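Cystatin-F (Homo sapiens, PDB 2CH9) inhibits papain and cathepsin L, more weakly than other cystatins do, may play a role in immune regulation, and forms a disulfide-linked homodimer. Local coordinates at residues A[34-39]-A[116-121]. Residues are numbered along the deposited sequence; the frame is centred on the assembly and turned at random.
With ZN (zinc ion), chain G.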
ATOM      1  N   ALA A  34      10.066  10.164   5.441  1.00 54.82           N
ATOM      2  CA  ALA A  34       9.781  10.150   6.876  1.00 54.33           C
ATOM      3  C   ALA A  34       9.537  11.560   7.425  1.00 54.21           C
ATOM      4  O   ALA A  34       8.722  11.732   8.333  1.00 54.61           O
ATOM      5  CB  ALA A  34      10.909   9.474   7.638  1.00 54.13           C
ATOM      6  N   ARG A  35      10.242  12.554   6.881  1.00 53.39           N
ATOM      7  CA  ARG A  35       9.973  13.960   7.212  1.00 53.18           C
ATOM      8  C   ARG A  35       8.587  14.399   6.743  1.00 53.18           C
ATOM      9  O   ARG A  35       7.855  15.061   7.489  1.00 52.98           O
ATOM     10  CB  ARG A  35      11.058  14.892   6.637  1.00 53.04           C
ATOM     11  CG  ARG A  35      10.812  16.392   6.858  1.00 54.58           C
ATOM     12  CD  ARG A  35      10.631  16.773   8.354  1.00 54.79           C
ATOM     13  NE  ARG A  35      11.776  16.377   9.170  1.00 54.25           N
ATOM     14  CZ  ARG A  35      12.924  17.050   9.258  1.00 54.40           C
ATOM     15  NH1 ARG A  35      13.109  18.184   8.592  1.00 50.60           N
ATOM     16  NH2 ARG A  35      13.900  16.574  10.022  1.00 54.47           N
ATOM     17  N   TYR A  36       8.218  14.053   5.512  1.00 52.95           N
ATOM     18  CA  TYR A  36       6.849  14.330   5.059  1.00 53.33           C
ATOM     19  C   TYR A  36       5.791  13.727   5.984  1.00 52.79           C
ATOM     20  O   TYR A  36       4.771  14.364   6.280  1.00 51.79           O
ATOM     21  CB  TYR A  36       6.625  13.826   3.649  1.00 53.18           C
ATOM     22  CG  TYR A  36       7.395  14.583   2.621  1.00 55.29           C
ATOM     23  CD1 TYR A  36       7.499  15.976   2.678  1.00 55.89           C
ATOM     24  CD2 TYR A  36       7.983  13.918   1.550  1.00 54.58           C
ATOM     25  CE1 TYR A  36       8.210  16.678   1.696  1.00 57.43           C
ATOM     26  CE2 TYR A  36       8.695  14.603   0.577  1.00 55.48           C
ATOM     27  CZ  TYR A  36       8.797  15.973   0.652  1.00 54.92           C
ATOM     28  OH  TYR A  36       9.491  16.634  -0.323  1.00 56.25           O
ATOM     29  N   SER A  37       6.049  12.502   6.446  1.00 53.53           N
ATOM     30  CA  SER A  37       5.100  11.782   7.303  1.00 53.33           C
ATOM     31  C   SER A  37       4.839  12.535   8.598  1.00 53.70           C
ATOM     32  O   SER A  37       3.680  12.740   8.991  1.00 53.86           O
ATOM     33  CB  SER A  37       5.634  10.388   7.620  1.00 53.66           C
ATOM     34  OG  SER A  37       5.774   9.663   6.427  1.00 54.90           O
ATOM     35  N   VAL A  38       5.916  12.970   9.256  1.00 53.90           N
ATOM     36  CA  VAL A  38       5.758  13.661  10.532  1.00 53.77           C
ATOM     37  C   VAL A  38       5.159  15.060  10.368  1.00 53.80           C
ATOM     38  O   VAL A  38       4.454  15.550  11.253  1.00 53.87           O
ATOM     39  CB  VAL A  38       7.036  13.654  11.373  1.00 53.62           C
ATOM     40  CG1 VAL A  38       8.067  14.678  10.848  1.00 52.77           C
ATOM     41  CG2 VAL A  38       6.668  13.884  12.842  1.00 53.80           C
ATOM     42  N   GLU A  39       5.403  15.668   9.209  1.00 53.43           N
ATOM     43  CA  GLU A  39       4.781  16.936   8.855  1.00 53.17           C
ATOM     44  C   GLU A  39       3.278  16.783   8.601  1.00 52.67           C
ATOM     45  O   GLU A  39       2.499  17.653   8.979  1.00 51.77           O
ATOM     46  CB  GLU A  39       5.496  17.571   7.653  1.00 53.62           C
ATOM     47  CG  GLU A  39       6.924  17.987   7.974  1.00 55.51           C
ATOM     48  CD  GLU A  39       7.628  18.643   6.809  1.00 61.07           C
ATOM     49  OE1 GLU A  39       7.220  18.411   5.646  1.00 61.89           O
ATOM     50  OE2 GLU A  39       8.593  19.398   7.060  1.00 64.12           O
ATOM     51  N   GLN A 116       7.766  17.966  -8.810  1.00 56.79           N
ATOM     52  CA  GLN A 116       7.828  18.654  -7.500  1.00 57.56           C
ATOM     53  C   GLN A 116       6.619  18.399  -6.584  1.00 57.41           C
ATOM     54  O   GLN A 116       6.100  19.318  -5.945  1.00 57.34           O
ATOM     55  CB  GLN A 116       8.041  20.161  -7.665  1.00 57.66           C
ATOM     56  CG  GLN A 116       9.392  20.551  -8.227  1.00 60.09           C
ATOM     57  CD  GLN A 116       9.307  20.995  -9.676  1.00 62.85           C
ATOM     58  OE1 GLN A 116       9.113  20.177 -10.587  1.00 64.08           O
ATOM     59  NE2 GLN A 116       9.464  22.296  -9.902  1.00 63.00           N
ATOM     60  N   HIS A 117       6.189  17.147  -6.517  1.00 57.16           N
ATOM     61  CA  HIS A 117       4.970  16.796  -5.811  1.00 56.98           C
ATOM     62  C   HIS A 117       5.277  15.723  -4.785  1.00 56.59           C
ATOM     63  O   HIS A 117       6.120  14.871  -5.010  1.00 56.24           O
ATOM     64  CB  HIS A 117       3.926  16.302  -6.815  1.00 57.43           C
ATOM     65  CG  HIS A 117       2.655  15.814  -6.192  1.00 58.98           C
ATOM     66  ND1 HIS A 117       1.626  16.661  -5.836  1.00 61.12           N
ATOM     67  CD2 HIS A 117       2.241  14.564  -5.877  1.00 60.03           C
ATOM     68  CE1 HIS A 117       0.633  15.954  -5.330  1.00 59.52           C
ATOM     69  NE2 HIS A 117       0.982  14.679  -5.339  1.00 61.08           N
ATOM     70  N   PHE A 118       4.627  15.819  -3.634  1.00 56.23           N
ATOM     71  CA  PHE A 118       4.623  14.763  -2.646  1.00 56.02           C
ATOM     72  C   PHE A 118       3.247  14.749  -2.006  1.00 55.78           C
ATOM     73  O   PHE A 118       2.524  15.750  -2.040  1.00 54.42           O
ATOM     74  CB  PHE A 118       5.706  14.961  -1.584  1.00 56.72           C
ATOM     75  CG  PHE A 118       5.503  16.177  -0.730  1.00 58.79           C
ATOM     76  CD1 PHE A 118       6.030  17.405  -1.118  1.00 60.71           C
ATOM     77  CD2 PHE A 118       4.777  16.100   0.460  1.00 61.57           C
ATOM     78  CE1 PHE A 118       5.841  18.536  -0.345  1.00 61.27           C
ATOM     79  CE2 PHE A 118       4.578  17.247   1.248  1.00 60.15           C
ATOM     80  CZ  PHE A 118       5.114  18.452   0.848  1.00 60.25           C
ATOM     81  N   GLU A 119       2.909  13.596  -1.445  1.00 55.20           N
ATOM     82  CA  GLU A 119       1.639  13.338  -0.782  1.00 55.72           C
ATOM     83  C   GLU A 119       1.895  12.287   0.291  1.00 54.24           C
ATOM     84  O   GLU A 119       2.745  11.424   0.097  1.00 53.36           O
ATOM     85  CB  GLU A 119       0.689  12.680  -1.754  1.00 56.26           C
ATOM     86  CG  GLU A 119      -0.235  13.552  -2.443  1.00 60.47           C
ATOM     87  CD  GLU A 119      -1.137  12.726  -3.309  1.00 65.79           C
ATOM     88  OE1 GLU A 119      -1.970  11.980  -2.733  1.00 68.63           O
ATOM     89  OE2 GLU A 119      -1.003  12.814  -4.548  1.00 66.46           O
ATOM     90  N   VAL A 120       1.099  12.327   1.362  1.00 53.31           N
ATOM     91  CA  VAL A 120       1.088  11.311   2.413  1.00 52.73           C
ATOM     92  C   VAL A 120      -0.348  10.717   2.498  1.00 53.15           C
ATOM     93  O   VAL A 120      -1.142  11.110   3.357  1.00 53.13           O
ATOM     94  CB  VAL A 120       1.575  11.882   3.782  1.00 52.49           C
ATOM     95  CG1 VAL A 120       1.693  10.784   4.827  1.00 51.29           C
ATOM     96  CG2 VAL A 120       2.912  12.609   3.635  1.00 52.47           C
ATOM     97  N   PRO A 121      -0.705   9.811   1.566  1.00 53.03           N
ATOM     98  CA  PRO A 121      -2.081   9.306   1.555  1.00 53.44           C
ATOM     99  C   PRO A 121      -2.454   8.402   2.739  1.00 53.44           C
ATOM    100  O   PRO A 121      -3.633   8.261   3.031  1.00 53.30           O
ATOM    101  CB  PRO A 121      -2.162   8.523   0.233  1.00 53.60           C
ATOM    102  CG  PRO A 121      -0.793   8.159  -0.075  1.00 53.25           C
ATOM    103  CD  PRO A 121       0.083   9.264   0.448  1.00 53.14           C
TER
HETATM  104 ZN    ZN G1158       1.719  18.609  -5.198  0.65 68.31          ZN
HETATM  105  O   HOH W   1       2.947  18.752  -3.339  1.00 66.63           O
HETATM  106  O   HOH W   2       0.365  19.012  -6.835  1.00 67.19           O
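Tyr-36 and Phe-118 form an offset stack, with ring centroids 3.8 Å apart and planes at 7°. Tyr-36 CE1 lies over the centre of the Phe-118 ring. Phe-118 CD2 sits over the face of Tyr-36, displaced toward its rim. The closest carbons are Tyr-36 CD1 and Phe-118 CE2, at 3.5 Å. Phe-118 CB adds a CH-pi contact, 4.0 Å from the centroid of the Tyr-36 ring. The phenylalanine CG stands between the backbone N and the carbonyl carbon (chi1 65°), which carries its ring over to the tyrosine.

Aliphatic packing continues beside the stack. Val-120 CG2 meets Tyr-36 CB at 3.9 Å and also lies against the helix backbone, 3.7 Å from Tyr-36 O. With an alanine here instead of Tyr-36, one face of the Phe-118 ring would probably lose its stacking partner, and that ring would be freer to turn.

No hydrogen bond joins the two segments. Ser-37 OG instead bonds to Ser-107 OG and Ala-33 O. On the strand, the CB of His-117 points away from the helix. Its ND1 binds a zinc ion at 2.0 Å, and its NE2 donates to Glu-119 OE2 at 2.8 Å, nearly in the imidazole plane. Two waters also bind the zinc, and one of them donates to Phe-118 O.

The axes of the short segments, helix 34-39 and strand 117-121, approach to 8.5 Å at 58°. Helix 28-44 thus packs across 117-126, an edge strand of the sheet within this chain, as in the cystatin fold, where one long helix is wrapped by an antiparallel sheet.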